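Long-range contacts in uncharacterized protein (Chaetomium thermophilum, PDB 3LPZ), which is Get4, an alpha-solenoid protein that probably serves tail-anchored protein biogenesis in the Get pathway, with Get5 as a binding partner: residues A53-L58 with V82-Q87; S60-L65 with D76-L81; M173-Y178 with S215-D220; P196-A201 with E290-I295; K222-Q227 with P240-L245. One frame throughout, in Å; residues are numbered along the deposited sequence.

Interaction 1: A53-L58 with V82-Q87; sequences AAVDIL and VDTFRQ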
# COMPACT_ATOMS: atom_id res chain seq x y z
N ALA A 53 8.80 -21.24 22.81
CA ALA A 53 10.26 -21.34 22.89
C ALA A 53 10.90 -21.16 21.51
O ALA A 53 11.84 -20.38 21.36
CB ALA A 53 10.66 -22.69 23.50
N ALA A 54 10.40 -21.89 20.51
CA ALA A 54 10.98 -21.80 19.18
C ALA A 54 10.95 -20.35 18.70
O ALA A 54 11.93 -19.87 18.14
CB ALA A 54 10.22 -22.69 18.21
N VAL A 55 9.81 -19.67 18.90
CA VAL A 55 9.63 -18.29 18.49
C VAL A 55 10.60 -17.35 19.20
O VAL A 55 11.20 -16.48 18.55
CB VAL A 55 8.13 -17.82 18.69
CG1 VAL A 55 8.02 -16.27 18.71
CG2 VAL A 55 7.24 -18.40 17.62
N ASP A 56 10.74 -17.48 20.52
CA ASP A 56 11.61 -16.56 21.27
C ASP A 56 13.05 -16.75 20.79
O ASP A 56 13.76 -15.78 20.56
CB ASP A 56 11.53 -16.80 22.78
CG ASP A 56 10.26 -16.24 23.42
OD1 ASP A 56 9.54 -15.43 22.80
OD2 ASP A 56 9.96 -16.63 24.56
N ILE A 57 13.46 -18.01 20.62
CA ILE A 57 14.80 -18.32 20.12
C ILE A 57 15.06 -17.72 18.73
O ILE A 57 16.05 -17.01 18.53
CB ILE A 57 15.08 -19.84 20.12
CG1 ILE A 57 15.12 -20.35 21.57
CG2 ILE A 57 16.40 -20.16 19.37
CD1 ILE A 57 14.96 -21.85 21.71
N LEU A 58 14.18 -18.02 17.78
CA LEU A 58 14.35 -17.50 16.41
C LEU A 58 14.32 -15.97 16.35
O LEU A 58 15.15 -15.36 15.66
CB LEU A 58 13.27 -18.10 15.47
CG LEU A 58 13.47 -19.60 15.25
CD1 LEU A 58 12.27 -20.23 14.53
CD2 LEU A 58 14.75 -19.87 14.47
N VAL A 82 8.62 -16.73 10.65
CA VAL A 82 7.28 -16.65 10.04
C VAL A 82 6.76 -18.06 9.82
O VAL A 82 5.60 -18.33 10.10
CB VAL A 82 7.27 -15.91 8.67
CG1 VAL A 82 5.84 -15.93 8.07
CG2 VAL A 82 7.75 -14.46 8.83
N ASP A 83 7.57 -18.97 9.29
CA ASP A 83 7.08 -20.33 9.04
C ASP A 83 6.70 -21.02 10.36
O ASP A 83 5.81 -21.87 10.42
CB ASP A 83 8.10 -21.12 8.21
CG ASP A 83 7.98 -20.82 6.72
OD1 ASP A 83 6.91 -21.09 6.11
OD2 ASP A 83 8.95 -20.30 6.15
N THR A 84 7.40 -20.64 11.43
CA THR A 84 7.12 -21.17 12.75
C THR A 84 5.76 -20.67 13.23
O THR A 84 5.01 -21.46 13.79
CB THR A 84 8.25 -20.81 13.75
OG1 THR A 84 9.47 -21.42 13.29
CG2 THR A 84 7.94 -21.34 15.16
N PHE A 85 5.44 -19.39 12.99
CA PHE A 85 4.11 -18.84 13.35
C PHE A 85 3.02 -19.60 12.60
O PHE A 85 1.98 -19.95 13.17
CB PHE A 85 4.02 -17.34 13.01
CG PHE A 85 4.69 -16.40 14.02
CD1 PHE A 85 4.76 -16.70 15.38
CD2 PHE A 85 5.20 -15.17 13.61
CE1 PHE A 85 5.36 -15.80 16.31
CE2 PHE A 85 5.80 -14.27 14.53
CZ PHE A 85 5.87 -14.59 15.87
N ARG A 86 3.23 -19.84 11.32
CA ARG A 86 2.31 -20.67 10.54
C ARG A 86 2.05 -22.05 11.10
O ARG A 86 0.90 -22.46 11.24
CB ARG A 86 2.86 -20.90 9.15
CG ARG A 86 2.85 -19.73 8.33
CD ARG A 86 3.12 -20.18 6.91
NE ARG A 86 3.07 -19.03 6.03
CZ ARG A 86 4.14 -18.43 5.53
NH1 ARG A 86 5.37 -18.89 5.81
NH2 ARG A 86 3.96 -17.40 4.74
N GLN A 87 3.14 -22.78 11.39
CA GLN A 87 3.06 -24.13 11.93
C GLN A 87 2.40 -24.18 13.31
O GLN A 87 1.71 -25.13 13.64
CB GLN A 87 4.46 -24.73 12.05
CG GLN A 87 5.06 -25.11 10.74
CD GLN A 87 6.28 -25.98 10.95
OE1 GLN A 87 6.24 -27.18 10.71
NE2 GLN A 87 7.36 -25.38 11.46
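Ala54, Val55 and Leu58 of helix 51-67 meet Thr84 and Phe85 of helix 71-88 in an antiparallel helical hairpin, the building unit of the alpha-solenoid. The short axes run at 169° to each other and approach to 9.9 Å, and every residue that touches is buried. Ala54 comes first: its CB abuts the methyl CG2 of Thr84 at 4.0 Å. One residue on, Val55 carries most of the contact from this side. Its CG2 leans obliquely on Phe85 CE1 at 3.5 Å, and its CG1 reaches the same ring carbon at 3.6 Å; both methyls come at CE1 from the same side of the ring, CG2 leaning toward CD1 and CG1 toward CZ. Val55 CG2 also touches Thr84 CG2 at 3.9 Å. An alanine in place of Val55 would probably open a gap beside Phe85 CE1 and Thr84 CG2 and leave the ring less firmly held, although Trp124 of helix 112-128 meets it too. A turn later, Leu58 CD1 lies 3.3 Å from Thr84 OG1, a hydroxyl whose hydrogen bond goes to Leu80 O in its own helix.

Interaction 2: S60-L65 with D76-L81; sequences SVSQTL and DLAVLL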
# COMPACT_ATOMS: atom_id res chain seq x y z
N SER A 60 14.95 -13.70 18.79
CA SER A 60 16.09 -13.05 19.45
C SER A 60 17.36 -13.22 18.64
O SER A 60 18.10 -12.26 18.42
CB SER A 60 16.33 -13.63 20.86
OG SER A 60 15.16 -13.56 21.63
N VAL A 61 17.62 -14.44 18.16
CA VAL A 61 18.86 -14.73 17.45
C VAL A 61 18.87 -14.12 16.03
O VAL A 61 19.92 -13.65 15.55
CB VAL A 61 19.18 -16.25 17.40
CG1 VAL A 61 20.42 -16.53 16.51
CG2 VAL A 61 19.37 -16.85 18.84
N SER A 62 17.71 -14.13 15.37
CA SER A 62 17.57 -13.45 14.08
C SER A 62 17.96 -11.98 14.21
O SER A 62 18.74 -11.46 13.39
CB SER A 62 16.13 -13.51 13.56
OG SER A 62 16.04 -12.64 12.43
N GLN A 63 17.40 -11.30 15.21
CA GLN A 63 17.71 -9.89 15.43
C GLN A 63 19.20 -9.67 15.74
O GLN A 63 19.83 -8.72 15.22
CB GLN A 63 16.79 -9.27 16.49
CG GLN A 63 15.32 -9.33 16.03
CD GLN A 63 14.34 -8.83 17.06
OE1 GLN A 63 14.73 -8.31 18.09
NE2 GLN A 63 13.04 -9.00 16.79
N THR A 64 19.78 -10.55 16.56
CA THR A 64 21.23 -10.43 16.83
C THR A 64 22.08 -10.56 15.57
O THR A 64 23.06 -9.81 15.37
CB THR A 64 21.71 -11.44 17.89
OG1 THR A 64 21.01 -11.21 19.11
CG2 THR A 64 23.22 -11.27 18.16
N LEU A 65 21.73 -11.53 14.72
CA LEU A 65 22.47 -11.73 13.47
C LEU A 65 22.33 -10.51 12.58
O LEU A 65 23.31 -10.03 12.02
CB LEU A 65 21.97 -12.96 12.74
CG LEU A 65 22.47 -14.29 13.30
CD1 LEU A 65 21.52 -15.43 12.95
CD2 LEU A 65 23.89 -14.59 12.81
N ASP A 76 17.37 -15.43 6.95
CA ASP A 76 16.89 -16.80 6.85
C ASP A 76 16.19 -17.20 8.16
O ASP A 76 15.12 -17.82 8.15
CB ASP A 76 18.04 -17.74 6.53
CG ASP A 76 18.44 -17.71 5.06
OD1 ASP A 76 17.75 -17.07 4.23
OD2 ASP A 76 19.46 -18.34 4.72
N LEU A 77 16.77 -16.82 9.30
CA LEU A 77 16.10 -17.10 10.58
C LEU A 77 14.78 -16.33 10.73
O LEU A 77 13.82 -16.85 11.32
CB LEU A 77 17.01 -16.79 11.77
CG LEU A 77 17.62 -17.99 12.47
CD1 LEU A 77 18.03 -19.11 11.52
CD2 LEU A 77 18.73 -17.59 13.38
N ALA A 78 14.74 -15.10 10.21
CA ALA A 78 13.51 -14.30 10.26
C ALA A 78 12.42 -14.96 9.41
O ALA A 78 11.26 -14.98 9.79
CB ALA A 78 13.77 -12.84 9.79
N VAL A 79 12.79 -15.50 8.25
CA VAL A 79 11.83 -16.26 7.42
C VAL A 79 11.35 -17.53 8.16
O VAL A 79 10.15 -17.87 8.12
CB VAL A 79 12.44 -16.60 6.00
CG1 VAL A 79 11.53 -17.54 5.18
CG2 VAL A 79 12.68 -15.29 5.21
N LEU A 80 12.28 -18.21 8.84
CA LEU A 80 11.93 -19.41 9.61
C LEU A 80 10.94 -19.05 10.74
O LEU A 80 10.06 -19.82 11.08
CB LEU A 80 13.20 -20.05 10.20
CG LEU A 80 13.08 -21.42 10.87
CD1 LEU A 80 12.36 -22.42 9.96
CD2 LEU A 80 14.47 -21.95 11.30
N LEU A 81 11.10 -17.86 11.30
CA LEU A 81 10.24 -17.38 12.35
C LEU A 81 8.80 -17.29 11.84
O LEU A 81 7.86 -17.70 12.53
CB LEU A 81 10.72 -16.01 12.86
CG LEU A 81 9.78 -15.26 13.84
CD1 LEU A 81 9.58 -16.09 15.13
CD2 LEU A 81 10.29 -13.83 14.13
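Leu77 holds chi1 at -104°, well away from a staggered angle, and its methyl CD2 lies against both Val61 and Leu65, while Ser62 keeps OG anti to its backbone N (chi1 170°), which carries OG across to the other helix, beside Ala78. CD2 of Leu77 meets Val61 CG1 at 3.7 Å and Leu65 CD1 at 3.6 Å, so one methyl rests in the notch made by two residues a helical turn apart. The side chains of Leu65 and Leu77 cross at about a right angle. Nearer the backbones, Ser62 CB touches Leu77 CB at 3.8 Å. The small serine probably helps the helices come close: the CA atoms of Ser62 and Leu77 are 5.3 Å apart and the short axes come within 8.6 Å, crossing at -155°. Ser62 OG rests 3.5 Å from Ala78 CB, yet this buried hydroxyl is not stranded, because it is hydrogen-bonded to Gly74 O one turn back in the opposing helix. The serine thus adds a polar tie to an otherwise apolar seam. This is the end of the antiparallel hairpin near the turn between helices 51-67 and 71-88. Helix 28-47 covers one flank, with Thr38 touching both Val61 and Leu77. Cys103 of helix 94-104 lies against Ser62 and Ala78, and Phe117 of helix 112-128 also packs on Ala78.

Interaction 3: M173-Y178 with S215-D220; sequences MEYEWY and SALVED
Within the alpha-solenoid, Tyr175 and Tyr178 of helix 166-179 reach across to Ala216, Leu217 and Asp220 of helix 203-220, the next helix but one in the chain. The short axes run in broadly the same direction, crossing at -45° with 10.7 Å between them. Tyr175 carries the contact. Its CG is anti to the backbone N (chi1 -165°), extending the side chain away from its own backbone N. Ala216 CB sits over one face of that ring, 3.9 Å from the centroid, in a CH-pi contact, while the backbone of Leu217 passes obliquely by it, CA lying 3.5 Å from Tyr175 CE1. At the far end Tyr175 OH donates a hydrogen bond of 2.8 Å to Asp220 OD2, which lies at the ring's edge. The carboxylate stands almost perpendicular to the ring and is met on its anti side, 18° out of plane. Beside this, Tyr178 CE2 and OH both lie 3.9 Å from Leu217 CD1, the hydroxyl itself being bonded to Ser183 O. A phenylalanine in place of Tyr175 would probably keep the packing on Ala216 but leave Asp220 OD2 without its phenolic partner. Asp220 is exposed and was modelled in two conformations, so the bond described belongs to one of them. The contact therefore probably rests more on the packing of the two buried tyrosines against Ala216 and Leu217 than on this polar link, although the charged acceptor would probably strengthen a bond from the neutral phenol in the conformer described.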
# COMPACT_ATOMS: atom_id res chain seq x y z
N MET A 173 4.37 11.51 0.37
CA MET A 173 5.21 10.84 -0.62
C MET A 173 4.83 11.29 -2.04
O MET A 173 5.71 11.63 -2.84
CB MET A 173 5.13 9.32 -0.49
CG MET A 173 6.05 8.54 -1.46
SD MET A 173 5.31 6.99 -2.04
CE MET A 173 4.25 7.70 -3.30
N GLU A 174 3.55 11.29 -2.36
CA GLU A 174 3.10 11.79 -3.66
C GLU A 174 3.49 13.25 -3.86
O GLU A 174 3.85 13.64 -4.97
CB GLU A 174 1.59 11.61 -3.90
CG GLU A 174 1.02 10.15 -3.87
CD GLU A 174 1.56 9.21 -4.93
OE1 GLU A 174 2.22 9.65 -5.90
OE2 GLU A 174 1.33 7.99 -4.78
N TYR A 175 3.40 14.07 -2.81
CA TYR A 175 3.84 15.45 -2.92
C TYR A 175 5.36 15.54 -3.20
O TYR A 175 5.78 16.34 -4.04
CB TYR A 175 3.50 16.30 -1.67
CG TYR A 175 3.66 17.76 -2.01
CD1 TYR A 175 2.68 18.41 -2.76
CD2 TYR A 175 4.80 18.47 -1.66
CE1 TYR A 175 2.80 19.72 -3.13
CE2 TYR A 175 4.93 19.83 -2.03
CZ TYR A 175 3.92 20.43 -2.79
OH TYR A 175 3.99 21.74 -3.18
N GLU A 176 6.18 14.75 -2.50
CA GLU A 176 7.64 14.71 -2.78
C GLU A 176 7.92 14.29 -4.22
O GLU A 176 8.81 14.85 -4.90
CB GLU A 176 8.40 13.78 -1.82
CG GLU A 176 8.49 14.31 -0.39
CD GLU A 176 9.17 15.69 -0.30
OE1 GLU A 176 10.27 15.88 -0.87
OE2 GLU A 176 8.59 16.60 0.34
N TRP A 177 7.16 13.32 -4.70
CA TRP A 177 7.31 12.87 -6.07
C TRP A 177 6.93 13.97 -7.06
O TRP A 177 7.63 14.21 -8.04
CB TRP A 177 6.46 11.64 -6.31
CG TRP A 177 6.99 10.66 -7.30
CD1 TRP A 177 8.11 10.78 -8.09
CD2 TRP A 177 6.41 9.39 -7.61
NE1 TRP A 177 8.25 9.65 -8.89
CE2 TRP A 177 7.23 8.78 -8.60
CE3 TRP A 177 5.26 8.71 -7.16
CZ2 TRP A 177 6.95 7.51 -9.14
CZ3 TRP A 177 4.99 7.45 -7.68
CH2 TRP A 177 5.83 6.86 -8.66
N TYR A 178 5.81 14.65 -6.80
CA TYR A 178 5.37 15.79 -7.61
C TYR A 178 6.42 16.90 -7.74
O TYR A 178 6.57 17.52 -8.80
CB TYR A 178 4.09 16.37 -7.01
CG TYR A 178 3.83 17.82 -7.38
CD1 TYR A 178 3.49 18.18 -8.69
CD2 TYR A 178 3.90 18.83 -6.42
CE1 TYR A 178 3.22 19.49 -9.03
CE2 TYR A 178 3.63 20.17 -6.76
CZ TYR A 178 3.29 20.48 -8.07
OH TYR A 178 3.02 21.80 -8.42
N SER A 215 -2.91 20.69 1.35
CA SER A 215 -2.28 21.58 2.34
C SER A 215 -0.80 21.77 2.01
O SER A 215 -0.30 22.86 2.15
CB SER A 215 -2.39 21.06 3.77
OG SER A 215 -3.75 21.02 4.08
N ALA A 216 -0.14 20.69 1.58
CA ALA A 216 1.29 20.76 1.24
C ALA A 216 1.48 21.69 0.03
O ALA A 216 2.38 22.55 0.02
CB ALA A 216 1.86 19.33 0.95
N LEU A 217 0.62 21.52 -0.97
CA LEU A 217 0.67 22.35 -2.17
C LEU A 217 0.57 23.85 -1.82
O LEU A 217 1.34 24.66 -2.33
CB LEU A 217 -0.44 21.93 -3.15
CG LEU A 217 -0.48 22.67 -4.48
CD1 LEU A 217 0.76 22.37 -5.32
CD2 LEU A 217 -1.74 22.24 -5.25
N VAL A 218 -0.41 24.20 -0.99
CA VAL A 218 -0.58 25.60 -0.55
C VAL A 218 0.61 26.12 0.26
O VAL A 218 1.11 27.22 -0.01
CB VAL A 218 -1.88 25.77 0.29
CG1 VAL A 218 -1.94 27.15 1.01
CG2 VAL A 218 -3.10 25.55 -0.59
N GLU A 219 1.07 25.34 1.23
CA GLU A 219 2.12 25.86 2.10
C GLU A 219 3.45 26.02 1.33
O GLU A 219 4.23 26.92 1.66
CB GLU A 219 2.24 25.04 3.40
CG GLU A 219 3.39 24.08 3.47
CD GLU A 219 4.71 24.77 3.66
OE1 GLU A 219 4.76 25.78 4.41
OE2 GLU A 219 5.71 24.32 3.03
N ASP A 220 3.65 25.22 0.29
CA ASP A 220 4.84 25.25 -0.55
C ASP A 220 4.73 26.29 -1.69
O ASP A 220 5.73 26.63 -2.32
CB ASP A 220 5.03 23.85 -1.15
CG ASP A 220 6.38 23.66 -1.77
OD1 ASP A 220 7.37 24.06 -1.15
OD2 ASP A 220 6.43 23.09 -2.89

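Interaction 4: P196-A201 with E290-I295; sequences PYLLVA and EMYFGI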
# COMPACT_ATOMS: atom_id res chain seq x y z
N PRO A 196 -6.75 5.61 -5.37
CA PRO A 196 -6.62 4.24 -4.86
C PRO A 196 -7.38 3.98 -3.55
O PRO A 196 -7.89 2.85 -3.36
CB PRO A 196 -5.08 4.09 -4.68
CG PRO A 196 -4.51 4.96 -5.76
CD PRO A 196 -5.44 6.19 -5.72
N TYR A 197 -7.46 4.98 -2.66
CA TYR A 197 -8.28 4.81 -1.45
C TYR A 197 -9.76 4.68 -1.76
O TYR A 197 -10.42 3.85 -1.12
CB TYR A 197 -8.05 5.93 -0.43
CG TYR A 197 -6.74 5.76 0.32
CD1 TYR A 197 -6.48 4.60 1.06
CD2 TYR A 197 -5.78 6.77 0.30
CE1 TYR A 197 -5.26 4.45 1.78
CE2 TYR A 197 -4.57 6.64 1.03
CZ TYR A 197 -4.32 5.46 1.74
OH TYR A 197 -3.14 5.32 2.41
N LEU A 198 -10.27 5.47 -2.72
CA LEU A 198 -11.65 5.30 -3.17
C LEU A 198 -11.87 3.89 -3.73
O LEU A 198 -12.88 3.26 -3.44
CB LEU A 198 -12.03 6.36 -4.23
CG LEU A 198 -12.17 7.79 -3.73
CD1 LEU A 198 -12.57 8.72 -4.91
CD2 LEU A 198 -13.15 7.89 -2.55
N LEU A 199 -10.91 3.39 -4.52
CA LEU A 199 -11.01 2.04 -5.09
C LEU A 199 -11.06 0.89 -4.07
O LEU A 199 -11.60 -0.16 -4.37
CB LEU A 199 -9.87 1.79 -6.09
CG LEU A 199 -9.92 2.63 -7.38
CD1 LEU A 199 -8.64 2.35 -8.24
CD2 LEU A 199 -11.18 2.37 -8.18
N VAL A 200 -10.48 1.07 -2.89
CA VAL A 200 -10.58 0.05 -1.83
C VAL A 200 -11.63 0.47 -0.80
O VAL A 200 -11.59 0.05 0.36
CB VAL A 200 -9.20 -0.26 -1.15
CG1 VAL A 200 -8.26 -0.88 -2.19
CG2 VAL A 200 -8.57 1.01 -0.53
N ALA A 201 -12.54 1.35 -1.23
CA ALA A 201 -13.74 1.72 -0.46
C ALA A 201 -13.38 2.36 0.87
O ALA A 201 -14.03 2.11 1.89
CB ALA A 201 -14.64 0.47 -0.26
N GLU A 290 -19.11 2.88 -10.81
CA GLU A 290 -19.83 1.70 -10.35
C GLU A 290 -20.00 1.65 -8.83
O GLU A 290 -21.11 1.47 -8.34
CB GLU A 290 -19.19 0.43 -10.89
CG GLU A 290 -20.00 -0.86 -10.67
CD GLU A 290 -19.28 -2.07 -11.25
OE1 GLU A 290 -18.41 -2.66 -10.56
OE2 GLU A 290 -19.56 -2.43 -12.40
N MET A 291 -18.90 1.84 -8.09
CA MET A 291 -18.90 1.70 -6.63
C MET A 291 -19.77 2.73 -5.90
O MET A 291 -20.49 2.39 -4.96
CB MET A 291 -17.48 1.79 -6.08
CG MET A 291 -16.59 0.66 -6.50
SD MET A 291 -14.89 0.92 -5.99
CE MET A 291 -14.98 0.43 -4.26
N TYR A 292 -19.72 3.98 -6.35
CA TYR A 292 -20.33 5.08 -5.60
C TYR A 292 -21.59 5.66 -6.21
O TYR A 292 -22.37 6.37 -5.55
CB TYR A 292 -19.30 6.21 -5.38
CG TYR A 292 -18.12 5.73 -4.55
CD1 TYR A 292 -18.21 5.67 -3.16
CD2 TYR A 292 -16.94 5.29 -5.16
CE1 TYR A 292 -17.14 5.20 -2.37
CE2 TYR A 292 -15.85 4.81 -4.39
CZ TYR A 292 -15.97 4.75 -3.00
OH TYR A 292 -14.90 4.29 -2.23
N PHE A 293 -21.79 5.39 -7.49
CA PHE A 293 -22.87 6.04 -8.22
C PHE A 293 -23.80 5.06 -8.90
O PHE A 293 -24.77 5.47 -9.55
CB PHE A 293 -22.30 7.06 -9.21
CG PHE A 293 -21.47 8.13 -8.55
CD1 PHE A 293 -22.07 9.17 -7.85
CD2 PHE A 293 -20.07 8.06 -8.61
CE1 PHE A 293 -21.28 10.15 -7.23
CE2 PHE A 293 -19.28 9.03 -7.99
CZ PHE A 293 -19.87 10.06 -7.30
N GLY A 294 -23.51 3.77 -8.75
CA GLY A 294 -24.34 2.72 -9.35
C GLY A 294 -24.32 2.71 -10.87
O GLY A 294 -25.21 2.14 -11.49
N ILE A 295 -23.34 3.36 -11.49
CA ILE A 295 -23.20 3.36 -12.96
C ILE A 295 -22.40 2.13 -13.41
O ILE A 295 -21.20 2.02 -13.13
CB ILE A 295 -22.54 4.65 -13.47
CG1 ILE A 295 -23.36 5.87 -13.04
CG2 ILE A 295 -22.37 4.63 -14.99
CD1 ILE A 295 -22.60 7.20 -13.08
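Tyr292 OH gives a short hydrogen bond of 2.6 Å to a backbone oxygen, Leu198 O, in the last turn of another helix. The donor lies in the carbonyl plane and on a lone pair, with a C=O...O angle of 124°. Leu198 O also lies at the edge of the tyrosine ring, near its plane. That oxygen is gripped twice, because Ala201 N donates to it as well at 2.9 Å. The second bond belongs to the Schellman motif that ends helix 186-199: Ala201, with positive phi, is the C-prime residue, and the N-H of the residue after it turns back to Tyr197 O. The tyrosine thus joins the C-terminal cap of one solenoid helix to the last turn of helix 282-293, far along the chain. Around the hydroxyl, Ala201 CA comes to 3.3 Å from Tyr292 OH, and Leu198 CB rests 4.1 Å from Tyr292 CE2. Met291 covers the more exposed side. The chain of Met291 bends at chi3 (80°), bringing Met291 CE to 3.4 Å from Leu199 O; it also touches Ala201 CB. Met291 was modelled in two conformations, so this cover may be partial. Inward, Leu252 of helix 243-256 packs on Leu198, and Val255 of the same helix on Tyr292, while Val203 at the start of helix 203-220 touches the tyrosine from the chain beyond the cap.

Interaction 5: K222-Q227 with P240-L245; sequences KGLTVQ and PSLPLL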
# COMPACT_ATOMS: atom_id res chain seq x y z
N LYS A 222 2.84 29.68 -1.78
CA LYS A 222 1.98 30.67 -1.13
C LYS A 222 1.35 31.64 -2.11
O LYS A 222 0.32 32.24 -1.79
CB LYS A 222 2.71 31.40 0.01
CG LYS A 222 2.80 30.49 1.26
CD LYS A 222 3.77 31.01 2.28
CE LYS A 222 3.82 30.07 3.49
NZ LYS A 222 4.59 30.73 4.57
N GLY A 223 1.91 31.73 -3.31
CA GLY A 223 1.33 32.58 -4.37
C GLY A 223 0.17 31.95 -5.15
O GLY A 223 -0.54 32.65 -5.88
N LEU A 224 -0.02 30.63 -4.98
CA LEU A 224 -0.97 29.88 -5.79
C LEU A 224 -2.42 30.18 -5.38
O LEU A 224 -2.80 29.91 -4.24
CB LEU A 224 -0.68 28.36 -5.68
CG LEU A 224 -1.60 27.38 -6.45
CD1 LEU A 224 -1.40 27.53 -7.96
CD2 LEU A 224 -1.32 25.94 -6.05
N THR A 225 -3.21 30.73 -6.31
CA THR A 225 -4.59 31.12 -6.00
C THR A 225 -5.37 29.92 -5.50
O THR A 225 -5.33 28.84 -6.12
CB THR A 225 -5.28 31.76 -7.18
OG1 THR A 225 -4.48 32.85 -7.63
CG2 THR A 225 -6.73 32.26 -6.83
N VAL A 226 -6.03 30.10 -4.37
CA VAL A 226 -6.78 29.03 -3.74
C VAL A 226 -8.00 29.59 -3.02
O VAL A 226 -7.95 30.68 -2.43
CB VAL A 226 -5.87 28.17 -2.78
CG1 VAL A 226 -5.22 29.04 -1.66
CG2 VAL A 226 -6.66 27.00 -2.19
N GLN A 227 -9.09 28.82 -3.08
CA GLN A 227 -10.34 29.17 -2.43
C GLN A 227 -10.81 27.97 -1.59
O GLN A 227 -10.49 26.82 -1.90
CB GLN A 227 -11.41 29.50 -3.47
CG GLN A 227 -11.06 30.76 -4.22
CD GLN A 227 -11.83 30.92 -5.50
OE1 GLN A 227 -12.34 29.95 -6.05
NE2 GLN A 227 -11.90 32.15 -5.99
N PRO A 240 -8.06 27.68 -9.11
CA PRO A 240 -8.46 28.09 -10.46
C PRO A 240 -7.48 27.67 -11.54
O PRO A 240 -7.91 27.39 -12.66
CB PRO A 240 -8.54 29.61 -10.36
CG PRO A 240 -8.93 29.83 -8.91
CD PRO A 240 -8.06 28.81 -8.17
N SER A 241 -6.19 27.59 -11.23
CA SER A 241 -5.21 27.24 -12.28
C SER A 241 -5.03 25.74 -12.45
O SER A 241 -4.24 25.32 -13.29
CB SER A 241 -3.85 27.86 -11.97
OG SER A 241 -3.35 27.29 -10.77
N LEU A 242 -5.72 24.93 -11.65
CA LEU A 242 -5.51 23.47 -11.70
C LEU A 242 -6.88 22.76 -11.81
O LEU A 242 -7.36 22.16 -10.85
CB LEU A 242 -4.71 23.00 -10.48
CG LEU A 242 -3.27 23.54 -10.32
CD1 LEU A 242 -2.72 23.25 -8.93
CD2 LEU A 242 -2.33 22.97 -11.40
N PRO A 243 -7.52 22.86 -12.99
CA PRO A 243 -8.87 22.29 -13.17
C PRO A 243 -9.05 20.81 -12.74
O PRO A 243 -10.11 20.45 -12.23
CB PRO A 243 -9.14 22.42 -14.67
CG PRO A 243 -7.92 23.02 -15.30
CD PRO A 243 -7.05 23.58 -14.19
N LEU A 244 -8.07 19.95 -12.99
CA LEU A 244 -8.24 18.53 -12.64
C LEU A 244 -8.16 18.30 -11.14
O LEU A 244 -8.66 17.29 -10.62
CB LEU A 244 -7.18 17.66 -13.32
CG LEU A 244 -7.46 17.30 -14.78
CD1 LEU A 244 -6.34 16.35 -15.27
CD2 LEU A 244 -8.85 16.70 -14.97
N LEU A 245 -7.50 19.19 -10.42
CA LEU A 245 -7.53 19.09 -8.97
C LEU A 245 -8.96 19.45 -8.47
O LEU A 245 -9.48 18.87 -7.50
CB LEU A 245 -6.48 20.02 -8.37
CG LEU A 245 -5.51 19.36 -7.39
CD1 LEU A 245 -4.46 20.36 -6.85
CD2 LEU A 245 -6.28 18.70 -6.25
O HOH W 1 -4.78 28.25 -8.84
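Leu224 and Thr225 lie against Ser241, Leu242 and Pro240, in a contact that is close-fitting over most of its length and thin only toward Gln227. Leu224 makes the inner part. Its two methyls take separate partners: Leu224 CD1 lies 3.4 Å from Ser241 OG, and Leu224 CD2 meets Leu242 CD1 at 4.2 Å, the two leucine side chains crossing at about a right angle. Leu217 of helix 203-220 backs both leucines, and Phe239 adds its side chain to Leu224, so this half runs on into the core of the solenoid. Pro240 forms the bridge to the outer half and packs closely although it is exposed. Its ring atom CD sits 3.4 Å from Thr225 O, and its CG touches the methyl CG2 of Thr225 at 3.9 Å. No direct hydrogen bond joins the segments. Instead one water donates to Thr225 O at 2.8 Å and accepts from Ser241 N at 2.9 Å, satisfying two backbone groups that do not meet each other. At the Gln227 end the contact thins: Gln227 OE1 comes no nearer to Pro240 CG than 4.5 Å, and the glutamine is exposed. Leu242 then takes the N-cap position of helix 243-256. The two segments flank the base of a small beta-hairpin: residues 227-228 pair antiparallel with 237-238, Gln227 bonding through its backbone to Ile238, so that a two-stranded excursion is inserted between consecutive helices of the alpha-solenoid.

In the fold
Interactions 1 and 2 share helices 51-67 and 71-88. Their centres are 10 Å apart, and 60-65 with 76-81 lies between the segments of 53-58 with 82-87 along the chain, so together they close one hairpin near the N-terminal end. Interactions 3, 4 and 5 belong to the later part of the solenoid. Interaction 3 lies about 42 Å from interaction 1, centre to centre. Interactions 3 and 5 are 13 Å apart and touch through Leu217 and where Val218 meets Val226. Interaction 4 spans the longest sequence gap, and its segments alternate with those of interaction 3, so that non-consecutive helices are joined. The elongated solenoid is consistent with both hairpin and longer-range packing, and with a scaffold offering several binding surfaces.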